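Local coordinates for protein peptidoglycan-binding domain 1 (Burkholderia, PDB 5NM7) that is a modular phage endolysin that probably binds bacterial peptidoglycan through one domain and cleaves it with a lysozyme-like muramidase domain, at residues R73-L87 with V205-L219. Numbering follows the deposited sequence.
Sequences RHLTDADLQRAADRL and VSEAEQLEAFVRFVL. With GLY (glycine), chain E.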
loop_
_atom_site.group_PDB
_atom_site.type_symbol
_atom_site.label_atom_id
_atom_site.label_comp_id
_atom_site.label_asym_id
_atom_site.label_seq_id
_atom_site.Cartn_x
_atom_site.Cartn_y
_atom_site.Cartn_z
ATOM N N ARG A 73 2.691 9.855 9.866
ATOM C CA ARG A 73 2.672 9.567 8.396
ATOM C C ARG A 73 1.912 8.281 8.074
ATOM O O ARG A 73 1.631 8.005 6.885
ATOM C CB ARG A 73 4.087 9.406 7.856
ATOM C CG ARG A 73 4.876 10.711 7.816
ATOM C CD ARG A 73 6.323 10.470 7.408
ATOM N NE ARG A 73 7.115 10.000 8.545
ATOM C CZ ARG A 73 8.079 9.068 8.520
ATOM N NH1 ARG A 73 8.410 8.395 7.415
ATOM N NH2 ARG A 73 8.718 8.779 9.656
ATOM N N HIS A 74 1.673 7.441 9.079
ATOM C CA HIS A 74 1.053 6.126 8.803
ATOM C C HIS A 74 -0.443 6.208 8.673
ATOM O O HIS A 74 -1.125 6.980 9.332
ATOM C CB HIS A 74 1.451 5.105 9.872
ATOM C CG HIS A 74 2.899 4.766 9.813
ATOM N ND1 HIS A 74 3.544 4.055 10.799
ATOM C CD2 HIS A 74 3.834 5.038 8.870
ATOM C CE1 HIS A 74 4.813 3.894 10.459
ATOM N NE2 HIS A 74 5.011 4.471 9.291
ATOM N N LEU A 75 -0.958 5.340 7.803
ATOM C CA LEU A 75 -2.377 5.238 7.590
ATOM C C LEU A 75 -3.088 4.791 8.851
ATOM O O LEU A 75 -2.570 3.977 9.615
ATOM C CB LEU A 75 -2.641 4.216 6.460
ATOM C CG LEU A 75 -3.889 4.380 5.633
ATOM C CD1 LEU A 75 -3.818 5.681 4.825
ATOM C CD2 LEU A 75 -4.089 3.182 4.721
ATOM N N THR A 76 -4.284 5.325 9.063
ATOM C CA THR A 76 -5.177 4.925 10.170
ATOM C C THR A 76 -6.476 4.270 9.673
ATOM O O THR A 76 -6.826 4.410 8.512
ATOM C CB THR A 76 -5.536 6.150 11.017
ATOM O OG1 THR A 76 -6.464 6.981 10.292
ATOM C CG2 THR A 76 -4.288 6.992 11.386
ATOM N N ASP A 77 -7.216 3.618 10.572
ATOM C CA ASP A 77 -8.567 3.111 10.275
ATOM C C ASP A 77 -9.459 4.183 9.686
ATOM O O ASP A 77 -10.212 3.927 8.735
ATOM C CB ASP A 77 -9.294 2.603 11.530
ATOM C CG ASP A 77 -9.057 1.166 11.796
ATOM O OD1 ASP A 77 -8.505 0.449 10.918
ATOM O OD2 ASP A 77 -9.438 0.739 12.920
ATOM N N ALA A 78 -9.371 5.387 10.260
ATOM C CA ALA A 78 -10.210 6.494 9.831
ATOM C C ALA A 78 -9.923 6.881 8.390
ATOM O O ALA A 78 -10.849 7.277 7.668
ATOM C CB ALA A 78 -10.054 7.707 10.731
ATOM N N ASP A 79 -8.665 6.799 7.962
ATOM C CA ASP A 79 -8.359 7.015 6.550
ATOM C C ASP A 79 -9.064 6.003 5.656
ATOM O O ASP A 79 -9.494 6.361 4.552
ATOM C CB ASP A 79 -6.861 6.956 6.271
ATOM C CG ASP A 79 -6.084 8.020 7.005
ATOM O OD1 ASP A 79 -6.543 9.208 7.016
ATOM O OD2 ASP A 79 -5.022 7.665 7.569
ATOM N N LEU A 80 -9.146 4.745 6.095
ATOM C CA LEU A 80 -9.835 3.717 5.284
ATOM C C LEU A 80 -11.319 3.992 5.209
ATOM O O LEU A 80 -11.935 3.803 4.141
ATOM C CB LEU A 80 -9.575 2.297 5.820
ATOM C CG LEU A 80 -8.092 1.890 5.725
ATOM C CD1 LEU A 80 -7.924 0.476 6.283
ATOM C CD2 LEU A 80 -7.531 1.964 4.323
ATOM N N GLN A 81 -11.913 4.439 6.323
ATOM C CA GLN A 81 -13.323 4.830 6.309
ATOM C C GLN A 81 -13.551 5.986 5.358
ATOM O O GLN A 81 -14.504 5.956 4.541
ATOM C CB GLN A 81 -13.851 5.170 7.705
ATOM C CG GLN A 81 -15.338 5.550 7.736
ATOM C CD GLN A 81 -16.254 4.404 7.341
ATOM O OE1 GLN A 81 -16.403 3.453 8.087
ATOM N NE2 GLN A 81 -16.890 4.503 6.176
ATOM N N ARG A 82 -12.658 6.976 5.374
ATOM C CA ARG A 82 -12.784 8.089 4.424
ATOM C C ARG A 82 -12.694 7.621 2.969
ATOM O O ARG A 82 -13.465 8.097 2.105
ATOM C CB ARG A 82 -11.789 9.203 4.721
ATOM C CG ARG A 82 -12.218 10.038 5.896
ATOM C CD ARG A 82 -11.242 11.156 6.149
ATOM N NE ARG A 82 -9.953 10.743 6.751
ATOM C CZ ARG A 82 -9.719 10.647 8.082
ATOM N NH1 ARG A 82 -10.660 10.923 8.996
ATOM N NH2 ARG A 82 -8.507 10.300 8.515
ATOM N N ALA A 83 -11.766 6.703 2.693
ATOM C CA ALA A 83 -11.639 6.132 1.366
ATOM C C ALA A 83 -12.904 5.380 0.948
ATOM O O ALA A 83 -13.355 5.516 -0.202
ATOM C CB ALA A 83 -10.396 5.243 1.265
ATOM N N ALA A 84 -13.504 4.629 1.874
ATOM C CA ALA A 84 -14.761 3.921 1.588
ATOM C C ALA A 84 -15.877 4.893 1.214
ATOM O O ALA A 84 -16.628 4.680 0.260
ATOM C CB ALA A 84 -15.191 3.062 2.774
ATOM N N ASP A 85 -15.960 5.988 1.954
ATOM C CA ASP A 85 -16.908 7.060 1.621
ATOM C C ASP A 85 -16.642 7.696 0.272
ATOM O O ASP A 85 -17.588 7.916 -0.511
ATOM C CB ASP A 85 -16.920 8.112 2.706
ATOM C CG ASP A 85 -17.411 7.566 4.058
ATOM O OD1 ASP A 85 -18.057 6.495 4.097
ATOM O OD2 ASP A 85 -17.156 8.221 5.071
ATOM N N ARG A 86 -15.374 8.006 -0.015
ATOM C CA ARG A 86 -15.012 8.566 -1.299
ATOM C C ARG A 86 -15.385 7.685 -2.478
ATOM O O ARG A 86 -15.768 8.190 -3.551
ATOM C CB ARG A 86 -13.514 8.896 -1.371
ATOM C CG ARG A 86 -13.093 10.064 -0.535
ATOM C CD ARG A 86 -13.527 11.361 -1.214
ATOM N NE ARG A 86 -12.971 11.471 -2.553
ATOM C CZ ARG A 86 -11.704 11.738 -2.781
ATOM N NH1 ARG A 86 -10.910 11.951 -1.752
ATOM N NH2 ARG A 86 -11.243 11.833 -4.019
ATOM N N LEU A 87 -15.180 6.380 -2.312
ATOM C CA LEU A 87 -15.403 5.408 -3.374
ATOM C C LEU A 87 -16.825 4.884 -3.451
ATOM O O LEU A 87 -17.184 4.290 -4.468
ATOM C CB LEU A 87 -14.447 4.212 -3.199
ATOM C CG LEU A 87 -12.960 4.536 -3.362
ATOM C CD1 LEU A 87 -12.137 3.418 -2.782
ATOM C CD2 LEU A 87 -12.614 4.724 -4.805
ATOM N N VAL A 205 4.172 13.404 1.931
ATOM C CA VAL A 205 3.582 13.877 3.164
ATOM C C VAL A 205 3.142 12.729 4.055
ATOM O O VAL A 205 3.493 12.659 5.236
ATOM C CB VAL A 205 2.386 14.811 2.887
ATOM C CG1 VAL A 205 1.593 15.130 4.159
ATOM C CG2 VAL A 205 2.885 16.101 2.240
ATOM N N SER A 206 2.352 11.796 3.519
ATOM C CA SER A 206 1.774 10.776 4.384
ATOM C C SER A 206 1.194 9.631 3.579
ATOM O O SER A 206 0.956 9.763 2.369
ATOM C CB SER A 206 0.648 11.343 5.221
ATOM O OG SER A 206 -0.453 11.726 4.401
ATOM N N GLU A 207 0.973 8.520 4.279
ATOM C CA GLU A 207 0.306 7.372 3.642
ATOM C C GLU A 207 -1.136 7.720 3.284
ATOM O O GLU A 207 -1.673 7.204 2.294
ATOM C CB GLU A 207 0.326 6.166 4.543
ATOM C CG GLU A 207 1.717 5.567 4.616
ATOM C CD GLU A 207 1.780 4.298 5.448
ATOM O OE1 GLU A 207 0.742 3.930 6.041
ATOM O OE2 GLU A 207 2.879 3.695 5.490
ATOM N N ALA A 208 -1.762 8.583 4.073
ATOM C CA ALA A 208 -3.099 9.075 3.728
ATOM C C ALA A 208 -3.149 9.720 2.338
ATOM O O ALA A 208 -4.076 9.482 1.579
ATOM C CB ALA A 208 -3.604 10.030 4.802
ATOM N N GLU A 209 -2.134 10.534 2.001
ATOM C CA GLU A 209 -2.061 11.114 0.679
ATOM C C GLU A 209 -1.826 10.058 -0.390
ATOM O O GLU A 209 -2.354 10.151 -1.486
ATOM C CB GLU A 209 -0.979 12.197 0.591
ATOM C CG GLU A 209 -1.327 13.448 1.380
ATOM C CD GLU A 209 -2.515 14.224 0.777
ATOM O OE1 GLU A 209 -2.710 14.152 -0.444
ATOM O OE2 GLU A 209 -3.249 14.935 1.504
ATOM N N GLN A 210 -1.049 9.042 -0.049
ATOM C CA GLN A 210 -0.770 7.946 -0.969
ATOM C C GLN A 210 -2.036 7.135 -1.243
ATOM O O GLN A 210 -2.269 6.737 -2.379
ATOM C CB GLN A 210 0.314 7.082 -0.384
ATOM C CG GLN A 210 1.616 7.836 -0.285
ATOM C CD GLN A 210 2.691 7.022 0.401
ATOM O OE1 GLN A 210 2.492 5.861 0.728
ATOM N NE2 GLN A 210 3.853 7.625 0.572
ATOM N N LEU A 211 -2.821 6.907 -0.205
ATOM C CA LEU A 211 -4.155 6.269 -0.354
ATOM C C LEU A 211 -5.097 7.159 -1.175
ATOM O O LEU A 211 -5.869 6.643 -1.971
ATOM C CB LEU A 211 -4.807 5.992 0.975
ATOM C CG LEU A 211 -6.240 5.414 1.005
ATOM C CD1 LEU A 211 -6.323 4.071 0.307
ATOM C CD2 LEU A 211 -6.709 5.307 2.432
ATOM N N GLU A 212 -5.030 8.477 -0.979
ATOM C CA GLU A 212 -5.872 9.419 -1.748
ATOM C C GLU A 212 -5.577 9.276 -3.230
ATOM O O GLU A 212 -6.500 9.308 -4.038
ATOM C CB GLU A 212 -5.681 10.867 -1.263
ATOM C CG GLU A 212 -6.361 11.972 -2.089
ATOM C CD GLU A 212 -7.860 11.874 -2.167
ATOM O OE1 GLU A 212 -8.535 11.153 -1.385
ATOM O OE2 GLU A 212 -8.442 12.519 -3.078
ATOM N N ALA A 213 -4.294 9.092 -3.595
ATOM C CA ALA A 213 -3.935 8.837 -4.969
ATOM C C ALA A 213 -4.581 7.585 -5.499
ATOM O O ALA A 213 -5.149 7.577 -6.638
ATOM C CB ALA A 213 -2.447 8.785 -5.179
ATOM N N PHE A 214 -4.545 6.541 -4.694
ATOM C CA PHE A 214 -5.246 5.293 -5.067
ATOM C C PHE A 214 -6.735 5.524 -5.265
ATOM O O PHE A 214 -7.293 5.074 -6.262
ATOM C CB PHE A 214 -4.991 4.181 -4.042
ATOM C CG PHE A 214 -5.896 2.980 -4.178
ATOM C CD1 PHE A 214 -5.553 1.939 -5.017
ATOM C CD2 PHE A 214 -7.073 2.898 -3.469
ATOM C CE1 PHE A 214 -6.369 0.852 -5.163
ATOM C CE2 PHE A 214 -7.910 1.801 -3.621
ATOM C CZ PHE A 214 -7.541 0.782 -4.458
ATOM N N VAL A 215 -7.361 6.219 -4.332
ATOM C CA VAL A 215 -8.803 6.517 -4.436
ATOM C C VAL A 215 -9.079 7.245 -5.750
ATOM O O VAL A 215 -9.988 6.869 -6.515
ATOM C CB VAL A 215 -9.276 7.340 -3.238
ATOM C CG1 VAL A 215 -10.645 7.942 -3.463
ATOM C CG2 VAL A 215 -9.283 6.463 -1.993
ATOM N N ARG A 216 -8.302 8.289 -6.023
ATOM C CA ARG A 216 -8.496 9.027 -7.289
ATOM C C ARG A 216 -8.280 8.153 -8.509
ATOM O O ARG A 216 -9.007 8.297 -9.503
ATOM C CB ARG A 216 -7.625 10.268 -7.342
ATOM C CG ARG A 216 -7.950 11.291 -6.252
ATOM C CD ARG A 216 -6.938 12.417 -6.344
ATOM N NE ARG A 216 -7.116 13.430 -5.306
ATOM C CZ ARG A 216 -6.635 14.682 -5.379
ATOM N NH1 ARG A 216 -5.979 15.099 -6.452
ATOM N NH2 ARG A 216 -6.834 15.524 -4.355
ATOM N N PHE A 217 -7.279 7.272 -8.452
ATOM C CA PHE A 217 -6.934 6.366 -9.528
ATOM C C PHE A 217 -8.102 5.461 -9.856
ATOM O O PHE A 217 -8.467 5.300 -11.030
ATOM C CB PHE A 217 -5.726 5.537 -9.153
ATOM C CG PHE A 217 -5.305 4.558 -10.191
ATOM C CD1 PHE A 217 -5.594 3.220 -10.030
ATOM C CD2 PHE A 217 -4.565 4.944 -11.303
ATOM C CE1 PHE A 217 -5.172 2.317 -10.977
ATOM C CE2 PHE A 217 -4.147 4.045 -12.262
ATOM C CZ PHE A 217 -4.460 2.701 -12.096
ATOM N N VAL A 218 -8.711 4.935 -8.810
ATOM C CA VAL A 218 -9.865 4.046 -8.977
ATOM C C VAL A 218 -11.066 4.837 -9.494
ATOM O O VAL A 218 -11.761 4.376 -10.413
ATOM C CB VAL A 218 -10.191 3.280 -7.709
ATOM C CG1 VAL A 218 -11.417 2.413 -7.903
ATOM C CG2 VAL A 218 -9.009 2.372 -7.341
ATOM N N LEU A 219 -11.297 6.012 -8.928
ATOM C CA LEU A 219 -12.390 6.876 -9.383
ATOM C C LEU A 219 -12.275 7.234 -10.858
ATOM O O LEU A 219 -13.306 7.418 -11.532
ATOM C CB LEU A 219 -12.508 8.128 -8.527
ATOM C CG LEU A 219 -13.052 7.990 -7.106
ATOM C CD1 LEU A 219 -12.928 9.262 -6.312
ATOM C CD2 LEU A 219 -14.491 7.499 -7.092
HETATM N N GLY E . -9.392 9.498 0.715
HETATM C CA GLY E . -8.314 8.619 1.287
HETATM C C GLY E . -7.468 9.343 2.304
HETATM O O GLY E . -7.783 10.499 2.565
HETATM O OXT GLY E . -6.503 8.817 2.905
HETATM O O HOH W 1 -1.315 9.135 6.932
HETATM O O HOH W 2 -0.662 2.117 8.576
#
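Arg86 reaches across from helix 77-87 to Glu212 on helix 207-219; two bends in its chain, at chi2 (-76°) and chi3 (-58°), fold the guanidinium back over Val215. CG1 of Val215 lies against one guanidinium face, while NH1 and NH2 both point end-on at Glu212 OE2, which stays in the guanidinium plane; the carboxylate is twisted 40° from that plane. Arg216 NE approaches the same oxygen from its anti side at 2.7 Å, so three N-H groups converge on OE2 in a salt-bridge network that should stabilise the charged carboxylate. Glu212 OE1 receives the amino group of a bound glycine, GLY N, at 2.8 Å. The ligand is wedged between the two nearly parallel helices, bordered by Asp79, Ala83, Ala208 and Leu211.

The apolar core of the interface lines this pocket: Leu211 CD2 pushes between Leu75, Leu80 and Ala83, crossing both leucine side chains at about a right angle, and Ala83 CB meets Val215 CG2 at 3.7 Å. Farther toward the C-terminal ends, Leu87 CD2 nestles among Val215, Val218 and Leu219.

At the N-terminal ends, Glu207 binds twice to the loop that leads into helix 77-87: its N donates to Arg73 O (2.7 Å), and its OE1 accepts from Leu75 N (2.8 Å) from above the carboxylate plane. Lys60, in the putative peptidoglycan-binding region, forms a salt bridge with that OE1, tying it to helix 207-219 of the N-acetylmuramidase region; Gly106 N bonds to OE2. Helix 91-101 packs against Leu75 and Leu80, and helix 222-229 closes over Leu87, Val218 and Leu219 through Leu225.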